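Local coordinates for VP24 (White spot syndrome virus, PDB 5HLJ), which is a major envelope protein of the virus, probably held in the viral membrane by a transmembrane helix outside the crystallised fragment, and forms a three-chain assembly, at residues 24-29 with 158-163; 31-36 with 77-82; 87-92 with 152-157. All coordinates share one frame; numbering follows the deposited sequence.

How the interactions relate
The three contacts show how one sheet is tied together at several places along the chain. Interaction 1 pairs strands 19-28 and 161-170 and spans the longest stretch of sequence; interactions 2 and 3 are nested inside the loop it closes and follow one another in series. Centres lie about 13 Å apart for interactions 1 and 2, about 12 Å for 2 and 3, and about 10 Å for 1 and 3. Strand 33-42 joins the first two, with Asn26 O 2.7 Å from Asn35 N. Glu92 brings 87-92 to 77-82 through His79 ND1, and Asn159 ND2 reaches Asp154 O between interactions 1 and 3.

Interaction 1 (24-29 with 158-163); sequences TINGVA and TNRHYL
Asn26 OD1 receives the N-H of His161 ND1 at 2.7 Å, the shortest polar bond between 24-29 and 158-163. The bond is nearly straight, 170° at the hydrogen, and the oxygen lies in the imidazole plane, at the edge of the ring. Seen from the amide, the donor is tilted 28° out of the carbonyl plane. His161 CG stands anti to its backbone N (chi1 -164°), while Asn26 CG stands beside its own N, and the two side chains meet on the face of Thr24 and Leu163, across a non-hydrogen-bonded antiparallel pair.

The neighbouring pair, Ile25 with Tyr162, is hydrogen-bonded in both directions: Ile25 N donates to Tyr162 O at 2.9 Å, and Tyr162 N returns a bond to Ile25 O. On the face of these two residues Ile25 CG1 packs on Tyr162 CB at 3.7 Å, and Leu112 of strand 105-114 touches both side chains. The Tyr162 ring leads away from Ile25 and meets that of Phe151.

Beyond His161 the pairing runs on into the loop, where Gly27 N donates to Arg160 O at 2.9 Å. The same oxygen also takes a CA-H...O contact from Asn26 CA at 3.3 Å, so one carbonyl is approached by two successive residues. The Arg160 side chain passes alongside Gly27, its CD 3.5 Å from Gly27 O, and Asn26 CB lies at the edge of the guanidinium, near its plane. At the other end, Leu163 CD2 approaches Thr24 OG1, and Leu163 also packs on Phe132 of the second subunit.

Strand 19-28 is thus joined to 161-170 by backbone bonds and a side-chain bond together. The latter is consistent with a proton on His161 ND1 and would fix the rotation of both flat groups.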
loop_
_atom_site.group_PDB
_atom_site.type_symbol
_atom_site.label_atom_id
_atom_site.label_comp_id
_atom_site.label_asym_id
_atom_site.label_seq_id
_atom_site.Cartn_x
_atom_site.Cartn_y
_atom_site.Cartn_z
ATOM N N THR A 24 -2.166 -9.721 12.917
ATOM C CA THR A 24 -1.760 -11.016 12.400
ATOM C C THR A 24 -2.980 -11.863 12.046
ATOM O O THR A 24 -3.971 -11.841 12.764
ATOM C CB THR A 24 -0.862 -11.738 13.423
ATOM O OG1 THR A 24 0.333 -10.970 13.599
ATOM C CG2 THR A 24 -0.471 -13.095 12.931
ATOM N N ILE A 25 -2.920 -12.579 10.925
ATOM C CA ILE A 25 -4.022 -13.456 10.506
ATOM C C ILE A 25 -3.523 -14.768 9.907
ATOM O O ILE A 25 -2.432 -14.830 9.319
ATOM C CB ILE A 25 -4.947 -12.801 9.445
ATOM C CG1 ILE A 25 -4.161 -12.498 8.171
ATOM C CG2 ILE A 25 -5.674 -11.566 9.990
ATOM C CD1 ILE A 25 -4.961 -11.765 7.117
ATOM N N ASN A 26 -4.337 -15.813 10.039
ATOM C CA ASN A 26 -4.036 -17.101 9.421
ATOM C C ASN A 26 -5.135 -17.554 8.463
ATOM O O ASN A 26 -6.314 -17.350 8.721
ATOM C CB ASN A 26 -3.821 -18.180 10.489
ATOM C CG ASN A 26 -2.587 -17.931 11.331
ATOM O OD1 ASN A 26 -1.466 -17.980 10.835
ATOM N ND2 ASN A 26 -2.788 -17.671 12.615
ATOM N N GLY A 27 -4.742 -18.164 7.353
ATOM C CA GLY A 27 -5.702 -18.817 6.485
ATOM C C GLY A 27 -6.286 -20.066 7.132
ATOM O O GLY A 27 -5.592 -20.780 7.850
ATOM N N VAL A 28 -7.570 -20.312 6.887
ATOM C CA VAL A 28 -8.236 -21.538 7.319
ATOM C C VAL A 28 -8.834 -22.266 6.114
ATOM O O VAL A 28 -9.856 -21.829 5.586
ATOM C CB VAL A 28 -9.371 -21.257 8.322
ATOM C CG1 VAL A 28 -10.011 -22.559 8.765
ATOM C CG2 VAL A 28 -8.860 -20.471 9.510
ATOM N N ALA A 29 -8.205 -23.363 5.687
ATOM C CA ALA A 29 -8.668 -24.141 4.523
ATOM C C ALA A 29 -10.163 -24.476 4.598
ATOM O O ALA A 29 -10.919 -24.167 3.682
ATOM C CB ALA A 29 -7.837 -25.427 4.370
ATOM N N THR A 158 1.381 -25.202 5.828
ATOM C CA THR A 158 2.764 -24.808 5.601
ATOM C C THR A 158 2.891 -23.326 5.261
ATOM O O THR A 158 3.966 -22.748 5.401
ATOM C CB THR A 158 3.416 -25.631 4.461
ATOM O OG1 THR A 158 2.674 -25.460 3.242
ATOM C CG2 THR A 158 3.447 -27.095 4.825
ATOM N N ASN A 159 1.792 -22.716 4.827
ATOM C CA ASN A 159 1.874 -21.425 4.165
ATOM C C ASN A 159 0.723 -20.470 4.521
ATOM O O ASN A 159 0.394 -19.574 3.741
ATOM C CB ASN A 159 1.926 -21.639 2.640
ATOM C CG ASN A 159 0.639 -22.255 2.083
ATOM O OD1 ASN A 159 -0.318 -22.502 2.822
ATOM N ND2 ASN A 159 0.601 -22.478 0.775
ATOM N N ARG A 160 0.111 -20.657 5.686
ATOM C CA ARG A 160 -1.122 -19.942 6.007
ATOM C C ARG A 160 -0.941 -18.638 6.795
ATOM O O ARG A 160 -1.915 -17.932 7.044
ATOM C CB ARG A 160 -2.055 -20.856 6.804
ATOM C CG ARG A 160 -1.559 -21.162 8.207
ATOM C CD ARG A 160 -2.496 -22.135 8.892
ATOM N NE ARG A 160 -2.627 -21.851 10.317
ATOM C CZ ARG A 160 -2.075 -22.570 11.285
ATOM N NH1 ARG A 160 -1.356 -23.649 10.986
ATOM N NH2 ARG A 160 -2.259 -22.213 12.554
ATOM N N HIS A 161 0.286 -18.325 7.199
ATOM C CA HIS A 161 0.508 -17.209 8.105
ATOM C C HIS A 161 0.666 -15.865 7.391
ATOM O O HIS A 161 1.534 -15.727 6.535
ATOM C CB HIS A 161 1.740 -17.480 8.959
ATOM C CG HIS A 161 1.836 -16.595 10.161
ATOM N ND1 HIS A 161 0.808 -16.468 11.073
ATOM C CD2 HIS A 161 2.839 -15.799 10.608
ATOM C CE1 HIS A 161 1.176 -15.641 12.033
ATOM N NE2 HIS A 161 2.404 -15.215 11.772
ATOM N N TYR A 162 -0.169 -14.885 7.745
ATOM C CA TYR A 162 -0.116 -13.576 7.095
ATOM C C TYR A 162 -0.141 -12.406 8.071
ATOM O O TYR A 162 -0.616 -12.524 9.202
ATOM C CB TYR A 162 -1.267 -13.438 6.076
ATOM C CG TYR A 162 -0.919 -14.191 4.823
ATOM C CD1 TYR A 162 -1.150 -15.577 4.715
ATOM C CD2 TYR A 162 -0.297 -13.548 3.768
ATOM C CE1 TYR A 162 -0.771 -16.286 3.567
ATOM C CE2 TYR A 162 0.077 -14.236 2.634
ATOM C CZ TYR A 162 -0.158 -15.603 2.534
ATOM O OH TYR A 162 0.233 -16.243 1.382
ATOM N N LEU A 163 0.406 -11.284 7.610
ATOM C CA LEU A 163 0.410 -10.026 8.349
ATOM C C LEU A 163 -0.507 -9.076 7.624
ATOM O O LEU A 163 -0.402 -8.917 6.413
ATOM C CB LEU A 163 1.817 -9.446 8.448
ATOM C CG LEU A 163 2.880 -10.442 8.917
ATOM C CD1 LEU A 163 4.299 -9.853 8.847
ATOM C CD2 LEU A 163 2.536 -10.874 10.335
#

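Interaction 2 (31-36 with 77-82); sequences GNHFNF and GDHTLN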
loop_
_atom_site.group_PDB
_atom_site.type_symbol
_atom_site.label_atom_id
_atom_site.label_comp_id
_atom_site.label_asym_id
_atom_site.label_seq_id
_atom_site.Cartn_x
_atom_site.Cartn_y
_atom_site.Cartn_z
ATOM N N GLY A 31 -13.607 -23.758 5.194
ATOM C CA GLY A 31 -14.437 -22.577 5.347
ATOM C C GLY A 31 -13.958 -21.449 4.451
ATOM O O GLY A 31 -14.675 -20.457 4.261
ATOM N N ASN A 32 -12.748 -21.611 3.904
ATOM C CA ASN A 32 -12.147 -20.629 3.012
ATOM C C ASN A 32 -12.113 -19.238 3.651
ATOM O O ASN A 32 -12.556 -18.258 3.058
ATOM C CB ASN A 32 -12.909 -20.595 1.684
ATOM C CG ASN A 32 -12.634 -21.817 0.820
ATOM O OD1 ASN A 32 -13.098 -22.914 1.109
ATOM N ND2 ASN A 32 -11.892 -21.624 -0.260
ATOM N N HIS A 33 -11.596 -19.167 4.873
ATOM C CA HIS A 33 -11.557 -17.918 5.614
ATOM C C HIS A 33 -10.152 -17.472 6.012
ATOM O O HIS A 33 -9.196 -18.248 5.982
ATOM C CB HIS A 33 -12.394 -18.027 6.884
ATOM C CG HIS A 33 -13.863 -17.868 6.660
ATOM N ND1 HIS A 33 -14.746 -18.917 6.754
ATOM C CD2 HIS A 33 -14.603 -16.777 6.354
ATOM C CE1 HIS A 33 -15.972 -18.480 6.522
ATOM N NE2 HIS A 33 -15.911 -17.185 6.280
ATOM N N PHE A 34 -10.048 -16.204 6.391
ATOM C CA PHE A 34 -8.910 -15.739 7.163
ATOM C C PHE A 34 -9.372 -15.674 8.594
ATOM O O PHE A 34 -10.539 -15.435 8.848
ATOM C CB PHE A 34 -8.413 -14.368 6.694
ATOM C CG PHE A 34 -7.492 -14.432 5.528
ATOM C CD1 PHE A 34 -6.205 -14.930 5.674
ATOM C CD2 PHE A 34 -7.905 -13.992 4.281
ATOM C CE1 PHE A 34 -5.346 -14.984 4.598
ATOM C CE2 PHE A 34 -7.050 -14.050 3.199
ATOM C CZ PHE A 34 -5.772 -14.549 3.354
ATOM N N ASN A 35 -8.459 -15.870 9.532
ATOM C CA ASN A 35 -8.815 -15.869 10.943
ATOM C C ASN A 35 -7.832 -15.022 11.755
ATOM O O ASN A 35 -6.611 -15.198 11.642
ATOM C CB ASN A 35 -8.853 -17.315 11.460
ATOM C CG ASN A 35 -9.547 -17.441 12.799
ATOM O OD1 ASN A 35 -10.459 -16.676 13.118
ATOM N ND2 ASN A 35 -9.119 -18.416 13.590
ATOM N N PHE A 36 -8.352 -14.086 12.552
ATOM C CA PHE A 36 -7.484 -13.241 13.379
ATOM C C PHE A 36 -6.696 -14.058 14.397
ATOM O O PHE A 36 -7.137 -15.122 14.819
ATOM C CB PHE A 36 -8.285 -12.184 14.129
ATOM C CG PHE A 36 -8.816 -11.079 13.259
ATOM C CD1 PHE A 36 -7.948 -10.301 12.482
ATOM C CD2 PHE A 36 -10.179 -10.782 13.248
ATOM C CE1 PHE A 36 -8.439 -9.267 11.689
ATOM C CE2 PHE A 36 -10.679 -9.754 12.456
ATOM C CZ PHE A 36 -9.797 -8.991 11.675
ATOM N N GLY A 77 -21.526 -19.823 4.970
ATOM C CA GLY A 77 -22.559 -18.823 5.131
ATOM C C GLY A 77 -22.000 -17.475 5.519
ATOM O O GLY A 77 -22.555 -16.456 5.138
ATOM N N ASP A 78 -20.905 -17.461 6.275
ATOM C CA ASP A 78 -20.224 -16.206 6.602
ATOM C C ASP A 78 -19.323 -15.780 5.427
ATOM O O ASP A 78 -18.099 -15.798 5.534
ATOM C CB ASP A 78 -19.411 -16.357 7.891
ATOM C CG ASP A 78 -20.286 -16.592 9.128
ATOM O OD1 ASP A 78 -21.462 -16.162 9.145
ATOM O OD2 ASP A 78 -19.782 -17.200 10.103
ATOM N N HIS A 79 -19.949 -15.418 4.307
ATOM C CA HIS A 79 -19.252 -15.084 3.064
ATOM C C HIS A 79 -20.038 -14.074 2.244
ATOM O O HIS A 79 -21.198 -14.327 1.919
ATOM C CB HIS A 79 -19.039 -16.319 2.183
ATOM C CG HIS A 79 -17.917 -17.206 2.606
ATOM N ND1 HIS A 79 -16.603 -16.942 2.299
ATOM C CD2 HIS A 79 -17.916 -18.386 3.276
ATOM C CE1 HIS A 79 -15.833 -17.908 2.778
ATOM N NE2 HIS A 79 -16.614 -18.797 3.376
ATOM N N THR A 80 -19.417 -12.962 1.866
ATOM C CA THR A 80 -20.039 -12.083 0.882
ATOM C C THR A 80 -19.562 -12.451 -0.515
ATOM O O THR A 80 -20.003 -11.865 -1.507
ATOM C CB THR A 80 -19.715 -10.617 1.131
ATOM O OG1 THR A 80 -18.290 -10.449 1.070
ATOM C CG2 THR A 80 -20.239 -10.172 2.493
ATOM N N LEU A 81 -18.661 -13.422 -0.576
ATOM C CA LEU A 81 -17.948 -13.773 -1.796
ATOM C C LEU A 81 -18.148 -15.240 -2.180
ATOM O O LEU A 81 -18.135 -16.112 -1.316
ATOM C CB LEU A 81 -16.456 -13.505 -1.607
ATOM C CG LEU A 81 -15.723 -12.272 -2.140
ATOM C CD1 LEU A 81 -16.602 -11.040 -2.301
ATOM C CD2 LEU A 81 -14.487 -11.996 -1.262
ATOM N N ASN A 82 -18.303 -15.518 -3.473
ATOM C CA ASN A 82 -18.330 -16.901 -3.940
ATOM C C ASN A 82 -16.943 -17.498 -3.921
ATOM O O ASN A 82 -16.218 -17.409 -4.901
ATOM C CB ASN A 82 -18.871 -17.029 -5.368
ATOM C CG ASN A 82 -20.285 -16.541 -5.512
ATOM O OD1 ASN A 82 -21.024 -16.381 -4.526
ATOM N ND2 ASN A 82 -20.684 -16.298 -6.760
#
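His33 and His79 meet tip to tip in an offset stack, ring centroids 4.1 Å apart and planes at 23°. His79 NE2 lies over one face of the His33 ring, 3.2 Å from His33 CE1, while His33 NE2 lies over a face of the His79 ring, displaced toward its rim. The pair fastens the loop between strands 68-72 and 90-99, which holds 77-82, to the start of strand 33-42.

Each ring also donates to a backbone oxygen of the opposite segment. His33 NE2 gives its N-H to Asp78 O at 2.7 Å in a straight bond of 170°, with the oxygen in the ring plane. His79 NE2 reaches Gly31 O, also at 2.7 Å and in the ring plane, but the bond is bent to 138° at the hydrogen. Asn32 O lies at the same imidazole's edge, 3.3 Å from His79 CE1.

The acceptors sit at turns of the backbone: Asp78 is the centre of an inverse gamma turn, and Gly31 just precedes a G1 beta bulge in which Asn32 and His33 face Val28. Farther out, Glu92 bonds His79 ND1 through OE1 and Thr80 N through OE2, and His79 O is taken by Arg121 of the third subunit.

With NE2 donating to a carbonyl and ND1 bonded to a carboxylate, the His79 ring is fixed in rotation and probably protonated on both nitrogens, hence positively charged.

Interaction 3 (87-92 with 152-157); sequences ESKELE and DEDIDD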
loop_
_atom_site.group_PDB
_atom_site.type_symbol
_atom_site.label_atom_id
_atom_site.label_comp_id
_atom_site.label_asym_id
_atom_site.label_seq_id
_atom_site.Cartn_x
_atom_site.Cartn_y
_atom_site.Cartn_z
ATOM N N GLU A 87 -11.590 -26.077 -3.113
ATOM C CA GLU A 87 -10.158 -25.868 -2.915
ATOM C C GLU A 87 -9.947 -24.851 -1.812
ATOM O O GLU A 87 -10.916 -24.384 -1.209
ATOM C CB GLU A 87 -9.494 -25.388 -4.195
ATOM C CG GLU A 87 -9.473 -26.396 -5.318
ATOM C CD GLU A 87 -9.246 -25.742 -6.669
ATOM O OE1 GLU A 87 -8.145 -25.199 -6.896
ATOM O OE2 GLU A 87 -10.175 -25.762 -7.507
ATOM N N SER A 88 -8.694 -24.491 -1.544
ATOM C CA SER A 88 -8.447 -23.464 -0.539
ATOM C C SER A 88 -7.554 -22.340 -1.086
ATOM O O SER A 88 -6.614 -21.918 -0.417
ATOM C CB SER A 88 -7.831 -24.082 0.719
ATOM O OG SER A 88 -6.652 -24.794 0.397
ATOM N N LYS A 89 -7.873 -21.866 -2.294
ATOM C CA LYS A 89 -7.144 -20.784 -2.961
ATOM C C LYS A 89 -7.851 -19.447 -2.803
ATOM O O LYS A 89 -7.211 -18.389 -2.774
ATOM C CB LYS A 89 -6.965 -21.075 -4.453
ATOM C CG LYS A 89 -6.159 -22.299 -4.700
ATOM C CD LYS A 89 -5.996 -22.610 -6.165
ATOM C CE LYS A 89 -5.353 -23.991 -6.297
ATOM N NZ LYS A 89 -4.781 -24.246 -7.636
ATOM N N GLU A 90 -9.173 -19.506 -2.705
ATOM C CA GLU A 90 -9.990 -18.309 -2.604
ATOM C C GLU A 90 -10.463 -18.130 -1.174
ATOM O O GLU A 90 -11.221 -18.947 -0.663
ATOM C CB GLU A 90 -11.168 -18.391 -3.572
ATOM C CG GLU A 90 -10.730 -18.699 -4.993
ATOM C CD GLU A 90 -11.876 -18.689 -6.007
ATOM O OE1 GLU A 90 -13.054 -18.882 -5.613
ATOM O OE2 GLU A 90 -11.585 -18.472 -7.206
ATOM N N LEU A 91 -9.983 -17.070 -0.524
ATOM C CA LEU A 91 -10.204 -16.876 0.911
ATOM C C LEU A 91 -10.872 -15.552 1.209
ATOM O O LEU A 91 -10.692 -14.570 0.489
ATOM C CB LEU A 91 -8.883 -16.955 1.679
ATOM C CG LEU A 91 -8.457 -18.298 2.272
ATOM C CD1 LEU A 91 -8.410 -19.375 1.203
ATOM C CD2 LEU A 91 -7.094 -18.174 2.962
ATOM N N GLU A 92 -11.641 -15.521 2.285
ATOM C CA GLU A 92 -12.321 -14.297 2.659
ATOM C C GLU A 92 -12.134 -14.019 4.146
ATOM O O GLU A 92 -12.177 -14.925 4.972
ATOM C CB GLU A 92 -13.801 -14.386 2.288
ATOM C CG GLU A 92 -14.620 -13.122 2.581
ATOM C CD GLU A 92 -16.087 -13.257 2.180
ATOM O OE1 GLU A 92 -16.474 -14.295 1.584
ATOM O OE2 GLU A 92 -16.865 -12.321 2.466
ATOM N N ASP A 152 -2.528 -18.395 -5.902
ATOM C CA ASP A 152 -2.145 -19.340 -6.957
ATOM C C ASP A 152 -2.280 -20.780 -6.459
ATOM O O ASP A 152 -2.827 -21.642 -7.159
ATOM C CB ASP A 152 -0.704 -19.093 -7.420
ATOM C CG ASP A 152 -0.591 -17.957 -8.422
ATOM O OD1 ASP A 152 -1.614 -17.307 -8.721
ATOM O OD2 ASP A 152 0.531 -17.695 -8.904
ATOM N N GLU A 153 -1.784 -21.010 -5.240
ATOM C CA GLU A 153 -1.705 -22.330 -4.626
ATOM C C GLU A 153 -2.618 -22.427 -3.399
ATOM O O GLU A 153 -2.839 -21.427 -2.706
ATOM C CB GLU A 153 -0.266 -22.639 -4.202
ATOM C CG GLU A 153 0.777 -22.797 -5.337
ATOM C CD GLU A 153 0.289 -23.640 -6.524
ATOM O OE1 GLU A 153 -0.423 -24.651 -6.307
ATOM O OE2 GLU A 153 0.637 -23.299 -7.679
ATOM N N ASP A 154 -3.124 -23.634 -3.124
ATOM C CA ASP A 154 -3.945 -23.903 -1.939
ATOM C C ASP A 154 -3.285 -23.443 -0.655
ATOM O O ASP A 154 -2.086 -23.657 -0.436
ATOM C CB ASP A 154 -4.249 -25.407 -1.790
ATOM C CG ASP A 154 -5.298 -25.919 -2.772
ATOM O OD1 ASP A 154 -6.262 -25.196 -3.126
ATOM O OD2 ASP A 154 -5.154 -27.086 -3.182
ATOM N N ILE A 155 -4.083 -22.855 0.222
ATOM C CA ILE A 155 -3.614 -22.574 1.567
ATOM C C ILE A 155 -3.747 -23.820 2.461
ATOM O O ILE A 155 -4.821 -24.419 2.556
ATOM C CB ILE A 155 -4.384 -21.388 2.176
ATOM C CG1 ILE A 155 -4.137 -20.127 1.337
ATOM C CG2 ILE A 155 -3.975 -21.165 3.628
ATOM C CD1 ILE A 155 -2.672 -19.741 1.267
ATOM N N ASP A 156 -2.647 -24.204 3.099
ATOM C CA ASP A 156 -2.640 -25.296 4.067
ATOM C C ASP A 156 -1.793 -24.908 5.280
ATOM O O ASP A 156 -1.584 -23.727 5.539
ATOM C CB ASP A 156 -2.100 -26.579 3.441
ATOM C CG ASP A 156 -0.683 -26.417 2.912
ATOM O OD1 ASP A 156 0.233 -26.110 3.716
ATOM O OD2 ASP A 156 -0.479 -26.613 1.690
ATOM N N ASP A 157 -1.271 -25.896 6.001
ATOM C CA ASP A 157 -0.554 -25.619 7.244
ATOM C C ASP A 157 0.865 -25.108 7.046
ATOM O O ASP A 157 1.494 -24.643 7.992
ATOM C CB ASP A 157 -0.503 -26.869 8.122
ATOM C CG ASP A 157 -1.835 -27.193 8.741
ATOM O OD1 ASP A 157 -2.341 -26.336 9.506
ATOM O OD2 ASP A 157 -2.367 -28.300 8.476
HETATM O O HOH W 1 -2.294 -24.678 -9.057
#
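Ser88 and Ile155 join the lead-in of strand 90-99 to the loop that follows strand 141-151, at the ends of two neighbouring strands of the beta sheet, with Ile155 N donating to Ser88 O at 2.8 Å. This bond lies beyond the regular antiparallel pairing of Lys89 with Phe151 and Leu91 with Ala149, and out of its register.

Ser88 binds through its side chain as well. Its OG sits between the backbone N and the carbonyl carbon (chi1 56°) and from there donates to Ile155 O at 2.9 Å. Ser88 N turns to Asp154 OD1, which it meets at 3.0 Å from above the carboxylate plane. The buried side chains of Leu91 and Ile155 meet, CD2 on CG1.

Lys89 stretches across 152-154 with its chain extended beyond CG, its CG lying 3.3 Å from Asp154 OD1. The ammonium forms a salt bridge with Glu87 OE1 inside its own segment, which probably offsets the repulsion between the Glu87 and Asp154 carboxylates, and makes a weak bond to Asp152 O. Lys89 NZ also donates to a water at 2.9 Å, and that water passes a weak hydrogen bond on to Glu153 OE1 at 3.3 Å.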